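Local coordinates for protein multicopper oxidase type 1 (PDB 3G5W) that binds copper at a mononuclear site and in copper-oxygen clusters, and is probably an oxidoreductase of the two-domain, laccase-like kind, at residues H23-N28 / T52-T57; V112-M117 / S148-K153; T136-L141 / R189-G194; I208-F213 / D237-M242. All coordinates share one frame; numbering follows the deposited sequence.

Contact 1: residues H23-N28 / T52-T57; sequences HTFAFN and TTLPHT. With CU (copper (II) ion), chain G.
The first cupredoxin domain of this multicopper oxidase offers a worked example of how a copper ligand is braced at its ring edge: His56, in the loop between strands 43-50 and 59-61, binds the mononuclear copper and is flanked by Phe25 of strand 20-27. The metal sits 2.2 Å from His56 ND1, and Cys104 and His111 bind the same ion, with Met117 completing the site. Phe25 is the centre of the contact. Its CG lies beside the backbone N (chi1 -44°), which sends the ring across toward the loop. There CD2 comes to 3.5 Å from His56 CE1, a carbon at the rim of the imidazole and near its plane. The two rings meet obliquely, their planes 48° apart. Farther out on the same phenyl ring, CZ packs 3.7 Å from the Leu54 CD1 methyl, so one aromatic group touches both the ligand and the loop residue two places before it. Carbonyl carbon C of Leu54 also lies over one face of the imidazole, toward its rim. Phe27, the last residue of strand 20-27, adds a lighter touch, the edge of its ring coming near Thr57 O. On the side of the imidazole remote from the metal, a hydrogen bond that helps fix its rotation runs from His56 NE2 to Thr52 OG1 at 2.8 Å, the hydroxyl lying in the ring plane but the bond bent to 133°.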
loop_
_atom_site.group_PDB
_atom_site.type_symbol
_atom_site.label_atom_id
_atom_site.label_comp_id
_atom_site.label_asym_id
_atom_site.label_seq_id
_atom_site.Cartn_x
_atom_site.Cartn_y
_atom_site.Cartn_z
ATOM N N HIS A 23 -13.146 -25.015 -2.549
ATOM C CA HIS A 23 -14.066 -25.378 -1.478
ATOM C C HIS A 23 -14.313 -24.132 -0.620
ATOM O O HIS A 23 -13.366 -23.519 -0.115
ATOM C CB HIS A 23 -13.456 -26.505 -0.636
ATOM C CG HIS A 23 -14.395 -27.115 0.360
ATOM N ND1 HIS A 23 -15.152 -26.368 1.239
ATOM C CD2 HIS A 23 -14.663 -28.411 0.644
ATOM C CE1 HIS A 23 -15.862 -27.179 2.005
ATOM N NE2 HIS A 23 -15.587 -28.424 1.660
ATOM N N THR A 24 -15.578 -23.751 -0.475
ATOM C CA THR A 24 -15.946 -22.549 0.266
ATOM C C THR A 24 -16.991 -22.837 1.337
ATOM O O THR A 24 -17.743 -23.820 1.247
ATOM C CB THR A 24 -16.487 -21.428 -0.667
ATOM O OG1 THR A 24 -17.697 -21.863 -1.307
ATOM C CG2 THR A 24 -15.456 -21.031 -1.720
ATOM N N PHE A 25 -17.029 -21.970 2.348
ATOM C CA PHE A 25 -18.080 -21.978 3.359
ATOM C C PHE A 25 -18.967 -20.776 3.063
ATOM O O PHE A 25 -18.776 -19.691 3.614
ATOM C CB PHE A 25 -17.498 -21.894 4.782
ATOM C CG PHE A 25 -16.303 -22.789 5.016
ATOM C CD1 PHE A 25 -16.302 -24.110 4.582
ATOM C CD2 PHE A 25 -15.185 -22.311 5.693
ATOM C CE1 PHE A 25 -15.199 -24.935 4.800
ATOM C CE2 PHE A 25 -14.075 -23.139 5.921
ATOM C CZ PHE A 25 -14.086 -24.446 5.466
ATOM N N ALA A 26 -19.945 -20.987 2.190
ATOM C CA ALA A 26 -20.654 -19.893 1.543
ATOM C C ALA A 26 -21.966 -19.525 2.218
ATOM O O ALA A 26 -22.800 -20.391 2.518
ATOM C CB ALA A 26 -20.895 -20.245 0.085
ATOM N N PHE A 27 -22.163 -18.228 2.430
ATOM C CA PHE A 27 -23.440 -17.731 2.916
ATOM C C PHE A 27 -24.513 -17.941 1.838
ATOM O O PHE A 27 -24.353 -17.496 0.694
ATOM C CB PHE A 27 -23.335 -16.265 3.342
ATOM C CG PHE A 27 -22.358 -16.025 4.472
ATOM C CD1 PHE A 27 -22.640 -16.468 5.760
ATOM C CD2 PHE A 27 -21.160 -15.352 4.245
ATOM C CE1 PHE A 27 -21.735 -16.258 6.808
ATOM C CE2 PHE A 27 -20.252 -15.123 5.288
ATOM C CZ PHE A 27 -20.540 -15.577 6.570
ATOM N N ASN A 28 -25.583 -18.642 2.213
ATOM C CA ASN A 28 -26.655 -19.062 1.290
ATOM C C ASN A 28 -26.131 -19.790 0.050
ATOM O O ASN A 28 -26.711 -19.690 -1.035
ATOM C CB ASN A 28 -27.560 -17.877 0.900
ATOM C CG ASN A 28 -28.594 -17.534 1.967
ATOM O OD1 ASN A 28 -28.664 -18.165 3.021
ATOM N ND2 ASN A 28 -29.410 -16.514 1.692
ATOM N N THR A 52 -22.187 -26.026 8.326
ATOM C CA THR A 52 -20.881 -26.623 8.059
ATOM C C THR A 52 -20.407 -27.380 9.301
ATOM O O THR A 52 -21.167 -27.537 10.258
ATOM C CB THR A 52 -19.827 -25.563 7.673
ATOM O OG1 THR A 52 -19.444 -24.826 8.840
ATOM C CG2 THR A 52 -20.372 -24.604 6.607
ATOM N N THR A 53 -19.151 -27.825 9.290
ATOM C CA THR A 53 -18.589 -28.587 10.405
ATOM C C THR A 53 -17.526 -27.802 11.179
ATOM O O THR A 53 -16.836 -28.350 12.043
ATOM C CB THR A 53 -18.027 -29.942 9.928
ATOM O OG1 THR A 53 -16.983 -29.718 8.972
ATOM C CG2 THR A 53 -19.137 -30.785 9.276
ATOM N N LEU A 54 -17.411 -26.513 10.870
ATOM C CA LEU A 54 -16.491 -25.614 11.569
ATOM C C LEU A 54 -17.257 -24.421 12.150
ATOM O O LEU A 54 -18.351 -24.100 11.671
ATOM C CB LEU A 54 -15.365 -25.147 10.630
ATOM C CG LEU A 54 -14.421 -26.225 10.068
ATOM C CD1 LEU A 54 -13.570 -25.660 8.939
ATOM C CD2 LEU A 54 -13.531 -26.841 11.155
ATOM N N PRO A 55 -16.701 -23.770 13.194
ATOM C CA PRO A 55 -17.369 -22.599 13.763
ATOM C C PRO A 55 -17.149 -21.346 12.915
ATOM O O PRO A 55 -16.125 -21.226 12.232
ATOM C CB PRO A 55 -16.712 -22.449 15.132
ATOM C CG PRO A 55 -15.344 -23.005 14.947
ATOM C CD PRO A 55 -15.445 -24.086 13.902
ATOM N N HIS A 56 -18.122 -20.437 12.959
ATOM C CA HIS A 56 -18.100 -19.213 12.171
ATOM C C HIS A 56 -18.776 -18.092 12.952
ATOM O O HIS A 56 -19.389 -18.332 14.002
ATOM C CB HIS A 56 -18.845 -19.396 10.836
ATOM C CG HIS A 56 -18.338 -20.523 9.986
ATOM N ND1 HIS A 56 -17.110 -20.496 9.364
ATOM C CD2 HIS A 56 -18.919 -21.693 9.621
ATOM C CE1 HIS A 56 -16.943 -21.610 8.674
ATOM N NE2 HIS A 56 -18.027 -22.355 8.813
ATOM N N THR A 57 -18.651 -16.867 12.438
ATOM C CA THR A 57 -19.433 -15.716 12.889
ATOM C C THR A 57 -19.741 -14.861 11.668
ATOM O O THR A 57 -19.322 -15.185 10.559
ATOM C CB THR A 57 -18.660 -14.809 13.900
ATOM O OG1 THR A 57 -17.461 -14.321 13.285
ATOM C CG2 THR A 57 -18.306 -15.552 15.189
HETATM CU CU CU G . -15.761 -18.767 9.239
#

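Contact 2: residues V112-M117 / S148-K153; sequences VTMRGM and SSWANK
Arg115 drives its guanidinium into the backbone of the loop after strand 137-146, where a 3-10 segment, 148-150, leads into a type I beta turn from Trp150 to Lys153. The grip on Trp150 is end-on, with two nitrogens on one oxygen: Arg115 NH1 donates to Trp150 O at 2.8 Å and 156°, and Arg115 NH2 reaches the same atom, Trp150 O, at 3.2 Å. Arg115 NH2 also donates to Ala151 O at 3.2 Å. Both oxygens lie at the edge of the guanidinium, near its plane, yet the donors stand above the carbonyl planes. Trp150 O accepts a third bond from Lys153 N, the bond that closes the turn, so a single carbonyl serves both the turn and the arginine. A bend at chi2 (-66°) turns the side chain toward the loop. Outside the two segments, Glu110 makes a salt bridge to NE, while His23 O and Glu156 O accept from NH2 and NH1; this dense set of partners probably keeps the group charged and its plane fixed. Met114 CG lies over one face of the guanidinium, toward the rim, and the thioether beyond it makes an oblique Met-aromatic contact with Trp150, whose indole NE1 is hydrogen-bonded to Asp162 OD1. Met117, at the far end of 112-117, belongs to the copper site, so the same short segment runs from the copper site to a loop of the second domain. The sulfur, Met114 SD, stands 4.8 Å from the centre of the indole five-membered ring and 3.8 Å from Trp150 CB.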
loop_
_atom_site.group_PDB
_atom_site.type_symbol
_atom_site.label_atom_id
_atom_site.label_comp_id
_atom_site.label_asym_id
_atom_site.label_seq_id
_atom_site.Cartn_x
_atom_site.Cartn_y
_atom_site.Cartn_z
ATOM N N VAL A 112 -11.823 -15.990 5.451
ATOM C CA VAL A 112 -12.091 -14.818 4.608
ATOM C C VAL A 112 -11.228 -14.865 3.344
ATOM O O VAL A 112 -11.747 -14.776 2.232
ATOM C CB VAL A 112 -11.904 -13.470 5.371
ATOM C CG1 VAL A 112 -12.257 -12.281 4.476
ATOM C CG2 VAL A 112 -12.773 -13.439 6.604
ATOM N N THR A 113 -9.917 -15.026 3.521
ATOM C CA THR A 113 -8.976 -15.064 2.396
ATOM C C THR A 113 -9.339 -16.085 1.308
ATOM O O THR A 113 -9.330 -15.747 0.118
ATOM C CB THR A 113 -7.521 -15.300 2.878
ATOM O OG1 THR A 113 -7.170 -14.298 3.842
ATOM C CG2 THR A 113 -6.530 -15.252 1.711
ATOM N N MET A 114 -9.677 -17.315 1.704
ATOM C CA MET A 114 -9.861 -18.383 0.711
ATOM C C MET A 114 -11.083 -19.303 0.858
ATOM O O MET A 114 -11.160 -20.329 0.183
ATOM C CB MET A 114 -8.578 -19.214 0.577
ATOM C CG MET A 114 -8.187 -20.020 1.822
ATOM S SD MET A 114 -6.514 -20.707 1.690
ATOM C CE MET A 114 -5.506 -19.244 1.988
ATOM N N ARG A 115 -12.042 -18.943 1.704
ATOM C CA ARG A 115 -13.271 -19.755 1.799
ATOM C C ARG A 115 -14.530 -18.976 1.414
ATOM O O ARG A 115 -15.646 -19.436 1.656
ATOM C CB ARG A 115 -13.409 -20.402 3.185
ATOM C CG ARG A 115 -12.225 -21.296 3.593
ATOM C CD ARG A 115 -12.086 -22.539 2.717
ATOM N NE ARG A 115 -10.794 -23.190 2.940
ATOM C CZ ARG A 115 -10.145 -23.928 2.043
ATOM N NH1 ARG A 115 -8.967 -24.453 2.357
ATOM N NH2 ARG A 115 -10.655 -24.145 0.840
ATOM N N GLY A 116 -14.333 -17.803 0.803
ATOM C CA GLY A 116 -15.421 -16.996 0.244
ATOM C C GLY A 116 -16.477 -16.500 1.222
ATOM O O GLY A 116 -17.627 -16.297 0.834
ATOM N N MET A 117 -16.086 -16.283 2.483
ATOM C CA MET A 117 -17.032 -15.898 3.533
ATOM C C MET A 117 -17.168 -14.380 3.613
ATOM O O MET A 117 -16.743 -13.766 4.583
ATOM C CB MET A 117 -16.617 -16.475 4.899
ATOM C CG MET A 117 -16.440 -17.990 4.909
ATOM S SD MET A 117 -16.602 -18.675 6.565
ATOM C CE MET A 117 -18.378 -18.546 6.827
ATOM N N SER A 148 -4.244 -21.699 -4.341
ATOM C CA SER A 148 -4.850 -22.911 -4.910
ATOM C C SER A 148 -4.411 -24.233 -4.260
ATOM O O SER A 148 -5.130 -25.238 -4.351
ATOM C CB SER A 148 -4.652 -22.977 -6.430
ATOM O OG SER A 148 -3.316 -23.305 -6.759
ATOM N N SER A 149 -3.257 -24.230 -3.595
ATOM C CA SER A 149 -2.777 -25.432 -2.894
ATOM C C SER A 149 -3.732 -25.872 -1.782
ATOM O O SER A 149 -3.713 -27.033 -1.374
ATOM C CB SER A 149 -1.369 -25.225 -2.339
ATOM O OG SER A 149 -1.389 -24.349 -1.225
ATOM N N TRP A 150 -4.580 -24.956 -1.309
ATOM C CA TRP A 150 -5.561 -25.280 -0.268
ATOM C C TRP A 150 -6.994 -25.393 -0.791
ATOM O O TRP A 150 -7.932 -25.541 -0.002
ATOM C CB TRP A 150 -5.507 -24.262 0.881
ATOM C CG TRP A 150 -4.141 -24.115 1.502
ATOM C CD1 TRP A 150 -3.323 -23.021 1.429
ATOM C CD2 TRP A 150 -3.438 -25.091 2.286
ATOM N NE1 TRP A 150 -2.157 -23.254 2.117
ATOM C CE2 TRP A 150 -2.197 -24.518 2.649
ATOM C CE3 TRP A 150 -3.734 -26.395 2.714
ATOM C CZ2 TRP A 150 -1.250 -25.201 3.423
ATOM C CZ3 TRP A 150 -2.789 -27.080 3.489
ATOM C CH2 TRP A 150 -1.562 -26.476 3.835
ATOM N N ALA A 151 -7.155 -25.346 -2.114
ATOM C CA ALA A 151 -8.474 -25.306 -2.750
ATOM C C ALA A 151 -9.422 -26.343 -2.166
ATOM O O ALA A 151 -10.551 -26.026 -1.797
ATOM C CB ALA A 151 -8.353 -25.481 -4.261
ATOM N N ASN A 152 -8.949 -27.578 -2.065
ATOM C CA ASN A 152 -9.799 -28.656 -1.598
ATOM C C ASN A 152 -9.390 -29.217 -0.242
ATOM O O ASN A 152 -9.552 -30.407 0.037
ATOM C CB ASN A 152 -9.921 -29.722 -2.685
ATOM C CG ASN A 152 -10.780 -29.249 -3.848
ATOM O OD1 ASN A 152 -11.945 -28.876 -3.664
ATOM N ND2 ASN A 152 -10.208 -29.242 -5.043
ATOM N N LYS A 153 -8.885 -28.329 0.608
ATOM C CA LYS A 153 -8.468 -28.695 1.956
ATOM C C LYS A 153 -9.108 -27.787 3.018
ATOM O O LYS A 153 -8.404 -27.014 3.676
ATOM C CB LYS A 153 -6.936 -28.693 2.054
ATOM C CG LYS A 153 -6.272 -29.851 1.297
ATOM C CD LYS A 153 -4.756 -29.797 1.389
ATOM C CE LYS A 153 -4.120 -30.984 0.670
ATOM N NZ LYS A 153 -4.438 -32.290 1.335
#

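Contact 3: residues T136-L141 / R189-G194; sequences TKDYIL and RLRLIG
Two guanidinium groups lie one over the other on this sheet: Arg191 NH2 sits 3.3 Å above the plane of Arg189, over its centre, and Arg189 NE lies over a face of Arg191 toward the rim. At the edge of Arg191, near its plane, is the carboxylate of Asp138, which the arginine grips side-on. Arg191 NE donates to Asp138 OD1 at 2.8 Å and Arg191 NH2 to Asp138 OD2 at 3.0 Å, each oxygen using its syn lone pair, with the two planes 29° apart. Asp138 reaches across because its CG is anti to the backbone N (chi1 -151°). Beneath these charges, strands 137-146 and 187-194 run parallel in the second domain, and the backbone bonds run from Arg189 N to Lys137 O through to Ile193 N to Leu141 O; the shortest, Arg191 N to Tyr139 O, is 2.7 Å. On the opposite face Leu141 and Leu192 lie side by side, CG of Leu141 3.8 Å from CD2 of Leu192, and Tyr139 CB packs against Leu190. An alanine in place of Arg191 would remove both bonds of the grip on the carboxylate and one member of the guanidinium pair, and would probably leave Asp138 less firmly oriented. The stacked like charges are probably made tolerable by nearby acids: Asp138 pairs with Arg191, while Asp237 and Glu132 form salt bridges to Arg189, an arrangement that offsets the repulsion.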
loop_
_atom_site.group_PDB
_atom_site.type_symbol
_atom_site.label_atom_id
_atom_site.label_comp_id
_atom_site.label_asym_id
_atom_site.label_seq_id
_atom_site.Cartn_x
_atom_site.Cartn_y
_atom_site.Cartn_z
ATOM N N THR A 136 -25.871 6.943 -12.559
ATOM C CA THR A 136 -26.917 6.230 -13.311
ATOM C C THR A 136 -26.843 4.705 -13.157
ATOM O O THR A 136 -27.853 4.012 -13.350
ATOM C CB THR A 136 -26.868 6.568 -14.809
ATOM O OG1 THR A 136 -25.604 6.168 -15.348
ATOM C CG2 THR A 136 -27.064 8.055 -15.037
ATOM N N LYS A 137 -25.650 4.187 -12.857
ATOM C CA LYS A 137 -25.430 2.736 -12.678
ATOM C C LYS A 137 -24.436 2.464 -11.531
ATOM O O LYS A 137 -23.410 3.123 -11.416
ATOM C CB LYS A 137 -24.907 2.076 -13.959
ATOM C CG LYS A 137 -25.701 2.321 -15.244
ATOM C CD LYS A 137 -25.185 1.446 -16.397
ATOM C CE LYS A 137 -25.827 0.053 -16.365
ATOM N NZ LYS A 137 -25.572 -0.756 -17.604
ATOM N N ASP A 138 -24.739 1.459 -10.713
ATOM C CA ASP A 138 -24.008 1.203 -9.479
ATOM C C ASP A 138 -23.469 -0.236 -9.524
ATOM O O ASP A 138 -24.226 -1.165 -9.792
ATOM C CB ASP A 138 -24.975 1.390 -8.306
ATOM C CG ASP A 138 -24.295 1.842 -7.025
ATOM O OD1 ASP A 138 -23.081 1.619 -6.862
ATOM O OD2 ASP A 138 -24.993 2.414 -6.160
ATOM N N TYR A 139 -22.172 -0.397 -9.273
ATOM C CA TYR A 139 -21.462 -1.682 -9.403
ATOM C C TYR A 139 -20.658 -2.036 -8.146
ATOM O O TYR A 139 -19.977 -1.180 -7.586
ATOM C CB TYR A 139 -20.484 -1.628 -10.585
ATOM C CG TYR A 139 -21.143 -1.538 -11.938
ATOM C CD1 TYR A 139 -21.260 -2.664 -12.748
ATOM C CD2 TYR A 139 -21.652 -0.323 -12.407
ATOM C CE1 TYR A 139 -21.874 -2.592 -13.996
ATOM C CE2 TYR A 139 -22.264 -0.236 -13.653
ATOM C CZ TYR A 139 -22.384 -1.368 -14.435
ATOM O OH TYR A 139 -22.987 -1.283 -15.667
ATOM N N ILE A 140 -20.710 -3.304 -7.741
ATOM C CA ILE A 140 -19.940 -3.784 -6.593
ATOM C C ILE A 140 -18.836 -4.697 -7.119
ATOM O O ILE A 140 -19.126 -5.664 -7.830
ATOM C CB ILE A 140 -20.839 -4.554 -5.584
ATOM C CG1 ILE A 140 -21.885 -3.608 -4.976
ATOM C CG2 ILE A 140 -19.987 -5.230 -4.488
ATOM C CD1 ILE A 140 -23.002 -4.304 -4.226
ATOM N N LEU A 141 -17.582 -4.356 -6.818
ATOM C CA LEU A 141 -16.435 -5.208 -7.171
ATOM C C LEU A 141 -15.666 -5.607 -5.914
ATOM O O LEU A 141 -14.965 -4.782 -5.310
ATOM C CB LEU A 141 -15.459 -4.528 -8.148
ATOM C CG LEU A 141 -15.727 -3.577 -9.330
ATOM C CD1 LEU A 141 -14.808 -3.951 -10.496
ATOM C CD2 LEU A 141 -17.163 -3.443 -9.795
ATOM N N ARG A 189 -20.783 4.263 -10.631
ATOM C CA ARG A 189 -20.178 4.224 -9.320
ATOM C C ARG A 189 -19.640 2.814 -9.139
ATOM O O ARG A 189 -20.410 1.859 -9.133
ATOM C CB ARG A 189 -21.238 4.542 -8.276
ATOM C CG ARG A 189 -20.760 4.570 -6.836
ATOM C CD ARG A 189 -21.921 4.978 -5.928
ATOM N NE ARG A 189 -21.509 5.079 -4.531
ATOM C CZ ARG A 189 -22.140 5.803 -3.607
ATOM N NH1 ARG A 189 -21.679 5.836 -2.363
ATOM N NH2 ARG A 189 -23.223 6.507 -3.925
ATOM N N LEU A 190 -18.318 2.688 -9.045
ATOM C CA LEU A 190 -17.689 1.414 -8.732
ATOM C C LEU A 190 -17.380 1.340 -7.244
ATOM O O LEU A 190 -16.565 2.108 -6.720
ATOM C CB LEU A 190 -16.406 1.208 -9.542
ATOM C CG LEU A 190 -16.414 1.455 -11.054
ATOM C CD1 LEU A 190 -14.998 1.274 -11.609
ATOM C CD2 LEU A 190 -17.408 0.551 -11.775
ATOM N N ARG A 191 -18.037 0.410 -6.564
ATOM C CA ARG A 191 -17.820 0.223 -5.135
ATOM C C ARG A 191 -16.769 -0.877 -4.955
ATOM O O ARG A 191 -17.075 -2.068 -5.062
ATOM C CB ARG A 191 -19.142 -0.113 -4.438
ATOM C CG ARG A 191 -20.246 0.944 -4.645
ATOM C CD ARG A 191 -21.549 0.523 -3.968
ATOM N NE ARG A 191 -22.630 1.504 -4.132
ATOM C CZ ARG A 191 -23.102 2.283 -3.163
ATOM N NH1 ARG A 191 -22.591 2.234 -1.936
ATOM N NH2 ARG A 191 -24.106 3.119 -3.423
ATOM N N LEU A 192 -15.520 -0.465 -4.731
ATOM C CA LEU A 192 -14.404 -1.399 -4.627
ATOM C C LEU A 192 -14.254 -1.835 -3.180
ATOM O O LEU A 192 -14.186 -0.998 -2.283
ATOM C CB LEU A 192 -13.094 -0.747 -5.109
ATOM C CG LEU A 192 -13.062 -0.050 -6.478
ATOM C CD1 LEU A 192 -11.676 0.538 -6.741
ATOM C CD2 LEU A 192 -13.481 -0.995 -7.604
ATOM N N ILE A 193 -14.208 -3.145 -2.956
ATOM C CA ILE A 193 -14.065 -3.694 -1.611
ATOM C C ILE A 193 -12.831 -4.591 -1.560
ATOM O O ILE A 193 -12.706 -5.526 -2.347
ATOM C CB ILE A 193 -15.346 -4.457 -1.144
ATOM C CG1 ILE A 193 -16.596 -3.563 -1.307
ATOM C CG2 ILE A 193 -15.186 -4.919 0.317
ATOM C CD1 ILE A 193 -17.943 -4.267 -1.082
ATOM N N GLY A 194 -11.910 -4.264 -0.656
ATOM C CA GLY A 194 -10.681 -5.032 -0.479
ATOM C C GLY A 194 -10.930 -6.229 0.421
ATOM O O GLY A 194 -10.641 -6.195 1.616
#

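Contact 4: residues I208-F213 / D237-M242; sequences ISQIAF and DVILNM
Antiparallel pairing with a classic beta bulge joins strands 209-214 and 235-241, neighbours in the six-stranded sheet of the second cupredoxin domain. Ala212 and Phe213 both face Asp237: Ala212 N donates to Asp237 O at 3.0 Å, nearly along the C=O axis, whereas Phe213 N makes a weak bond to that oxygen. Before the bulge, Gln210 and Ile239 form a hydrogen-bonded pair, with Ile239 N 2.9 Å from Gln210 O. The side chain of Gln210, extended beyond CG, runs alongside the Ile239 carbonyl, its CB 3.3 Å from Ile239 O. Its amide crosses that of Asn241 at about a right angle, the planes 68° apart. A water takes a bond from Gln210 NE2 at 3.1 Å, accepts from Asn241 N and donates to Ile208 O, continuing the strand pairing where direct bonds stop; a second water bridges Ile208 N and Asn241 O. Replacing Gln210 with a leucine would remove the amide donor to the first water, and this bridge would probably be held less firmly. On the same face, Ile239 CD1 packs 3.9 Å from Ala212 CB and meets the edge of the Phe213 ring, while Phe213 CB lies 3.7 Å from Asp237 CB. The buried Asp237 carboxylate is held by Arg189 of the neighbouring strand, and the same cation meets the Phe213 ring. The bulge therefore sets an aromatic ring and an acid side by side, where both can act on one arginine.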
loop_
_atom_site.group_PDB
_atom_site.type_symbol
_atom_site.label_atom_id
_atom_site.label_comp_id
_atom_site.label_asym_id
_atom_site.label_seq_id
_atom_site.Cartn_x
_atom_site.Cartn_y
_atom_site.Cartn_z
ATOM N N ILE A 208 -11.400 9.536 -16.161
ATOM C CA ILE A 208 -10.896 10.065 -14.897
ATOM C C ILE A 208 -11.598 9.366 -13.736
ATOM O O ILE A 208 -12.820 9.437 -13.612
ATOM C CB ILE A 208 -11.116 11.595 -14.783
ATOM C CG1 ILE A 208 -10.454 12.319 -15.964
ATOM C CG2 ILE A 208 -10.578 12.102 -13.431
ATOM C CD1 ILE A 208 -10.889 13.775 -16.139
ATOM N N SER A 209 -10.821 8.678 -12.901
ATOM C CA SER A 209 -11.341 8.119 -11.658
ATOM C C SER A 209 -11.524 9.224 -10.628
ATOM O O SER A 209 -10.558 9.902 -10.261
ATOM C CB SER A 209 -10.392 7.055 -11.099
ATOM O OG SER A 209 -10.391 5.894 -11.910
ATOM N N GLN A 210 -12.764 9.411 -10.176
ATOM C CA GLN A 210 -13.037 10.328 -9.081
ATOM C C GLN A 210 -13.212 9.490 -7.820
ATOM O O GLN A 210 -14.252 8.856 -7.630
ATOM C CB GLN A 210 -14.303 11.159 -9.339
ATOM C CG GLN A 210 -14.283 12.000 -10.616
ATOM C CD GLN A 210 -15.636 12.651 -10.891
ATOM O OE1 GLN A 210 -16.104 13.483 -10.115
ATOM N NE2 GLN A 210 -16.277 12.256 -11.991
ATOM N N ILE A 211 -12.191 9.485 -6.971
ATOM C CA ILE A 211 -12.226 8.729 -5.716
ATOM C C ILE A 211 -13.041 9.561 -4.734
ATOM O O ILE A 211 -12.545 10.550 -4.190
ATOM C CB ILE A 211 -10.795 8.442 -5.187
ATOM C CG1 ILE A 211 -9.967 7.740 -6.274
ATOM C CG2 ILE A 211 -10.854 7.602 -3.905
ATOM C CD1 ILE A 211 -8.471 7.769 -6.073
ATOM N N ALA A 212 -14.298 9.170 -4.533
ATOM C CA ALA A 212 -15.274 10.029 -3.849
ATOM C C ALA A 212 -15.634 9.630 -2.413
ATOM O O ALA A 212 -16.091 10.475 -1.629
ATOM C CB ALA A 212 -16.538 10.159 -4.695
ATOM N N PHE A 213 -15.467 8.349 -2.086
ATOM C CA PHE A 213 -15.760 7.840 -0.741
ATOM C C PHE A 213 -14.674 6.866 -0.293
ATOM O O PHE A 213 -14.161 6.091 -1.104
ATOM C CB PHE A 213 -17.119 7.116 -0.697
ATOM C CG PHE A 213 -18.310 7.997 -0.998
ATOM C CD1 PHE A 213 -19.127 8.453 0.027
ATOM C CD2 PHE A 213 -18.632 8.338 -2.315
ATOM C CE1 PHE A 213 -20.231 9.258 -0.241
ATOM C CE2 PHE A 213 -19.735 9.141 -2.593
ATOM C CZ PHE A 213 -20.533 9.604 -1.554
ATOM N N ASP A 237 -15.327 4.138 -3.152
ATOM C CA ASP A 237 -16.302 4.365 -4.217
ATOM C C ASP A 237 -15.691 5.290 -5.254
ATOM O O ASP A 237 -15.305 6.426 -4.949
ATOM C CB ASP A 237 -17.612 4.962 -3.680
ATOM C CG ASP A 237 -18.350 4.020 -2.729
ATOM O OD1 ASP A 237 -19.595 4.056 -2.708
ATOM O OD2 ASP A 237 -17.696 3.255 -1.985
ATOM N N VAL A 238 -15.609 4.793 -6.480
ATOM C CA VAL A 238 -15.025 5.541 -7.581
ATOM C C VAL A 238 -16.131 5.896 -8.559
ATOM O O VAL A 238 -16.834 5.010 -9.058
ATOM C CB VAL A 238 -13.920 4.733 -8.296
ATOM C CG1 VAL A 238 -13.278 5.559 -9.411
ATOM C CG2 VAL A 238 -12.854 4.281 -7.297
ATOM N N ILE A 239 -16.289 7.191 -8.813
ATOM C CA ILE A 239 -17.287 7.661 -9.770
ATOM C C ILE A 239 -16.619 8.036 -11.103
ATOM O O ILE A 239 -15.613 8.753 -11.127
ATOM C CB ILE A 239 -18.182 8.789 -9.170
ATOM C CG1 ILE A 239 -19.292 8.157 -8.323
ATOM C CG2 ILE A 239 -18.863 9.612 -10.276
ATOM C CD1 ILE A 239 -19.156 8.329 -6.848
ATOM N N LEU A 240 -17.161 7.505 -12.196
ATOM C CA LEU A 240 -16.619 7.736 -13.527
ATOM C C LEU A 240 -17.703 8.302 -14.438
ATOM O O LEU A 240 -18.792 7.726 -14.548
ATOM C CB LEU A 240 -16.083 6.421 -14.126
ATOM C CG LEU A 240 -15.042 5.539 -13.425
ATOM C CD1 LEU A 240 -15.056 4.130 -14.038
ATOM C CD2 LEU A 240 -13.660 6.120 -13.555
ATOM N N ASN A 241 -17.411 9.426 -15.085
ATOM C CA ASN A 241 -18.316 9.989 -16.090
ATOM C C ASN A 241 -18.041 9.290 -17.412
ATOM O O ASN A 241 -16.908 9.305 -17.902
ATOM C CB ASN A 241 -18.133 11.510 -16.232
ATOM C CG ASN A 241 -18.463 12.275 -14.955
ATOM O OD1 ASN A 241 -19.360 11.901 -14.192
ATOM N ND2 ASN A 241 -17.730 13.363 -14.713
ATOM N N MET A 242 -19.069 8.653 -17.974
ATOM C CA MET A 242 -18.909 7.875 -19.201
ATOM C C MET A 242 -19.061 8.769 -20.431
ATOM O O MET A 242 -20.101 8.755 -21.087
ATOM C CB MET A 242 -19.908 6.706 -19.261
ATOM C CG MET A 242 -19.750 5.621 -18.182
ATOM S SD MET A 242 -18.121 4.806 -18.135
ATOM C CE MET A 242 -17.373 5.789 -16.886
HETATM O O HOH W 1 -15.043 10.764 -14.472
HETATM O O HOH W 2 -14.080 10.346 -17.589
#

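The four contacts divide between two regions of the chain. Contacts 1 and 2, with centres 11 Å apart, meet around strand 20-27 near the mononuclear copper: His23 N probably hydrogen-bonds to Ala151 O, and Met117 packs on Phe25. Contacts 3 and 4, 10 Å apart, share one sheet, where strand 187-194 lies beside strand 235-241; Leu190 N probably hydrogen-bonds to Val238 O. Contacts 1 and 4 lie about 35 Å apart between centres, on opposite sides of the chain's centre. Along the sequence contact 1 closes first and contact 4 opens last, while contacts 2 and 3 interleave, so segment 148-153 ties the second domain's chain back to the first.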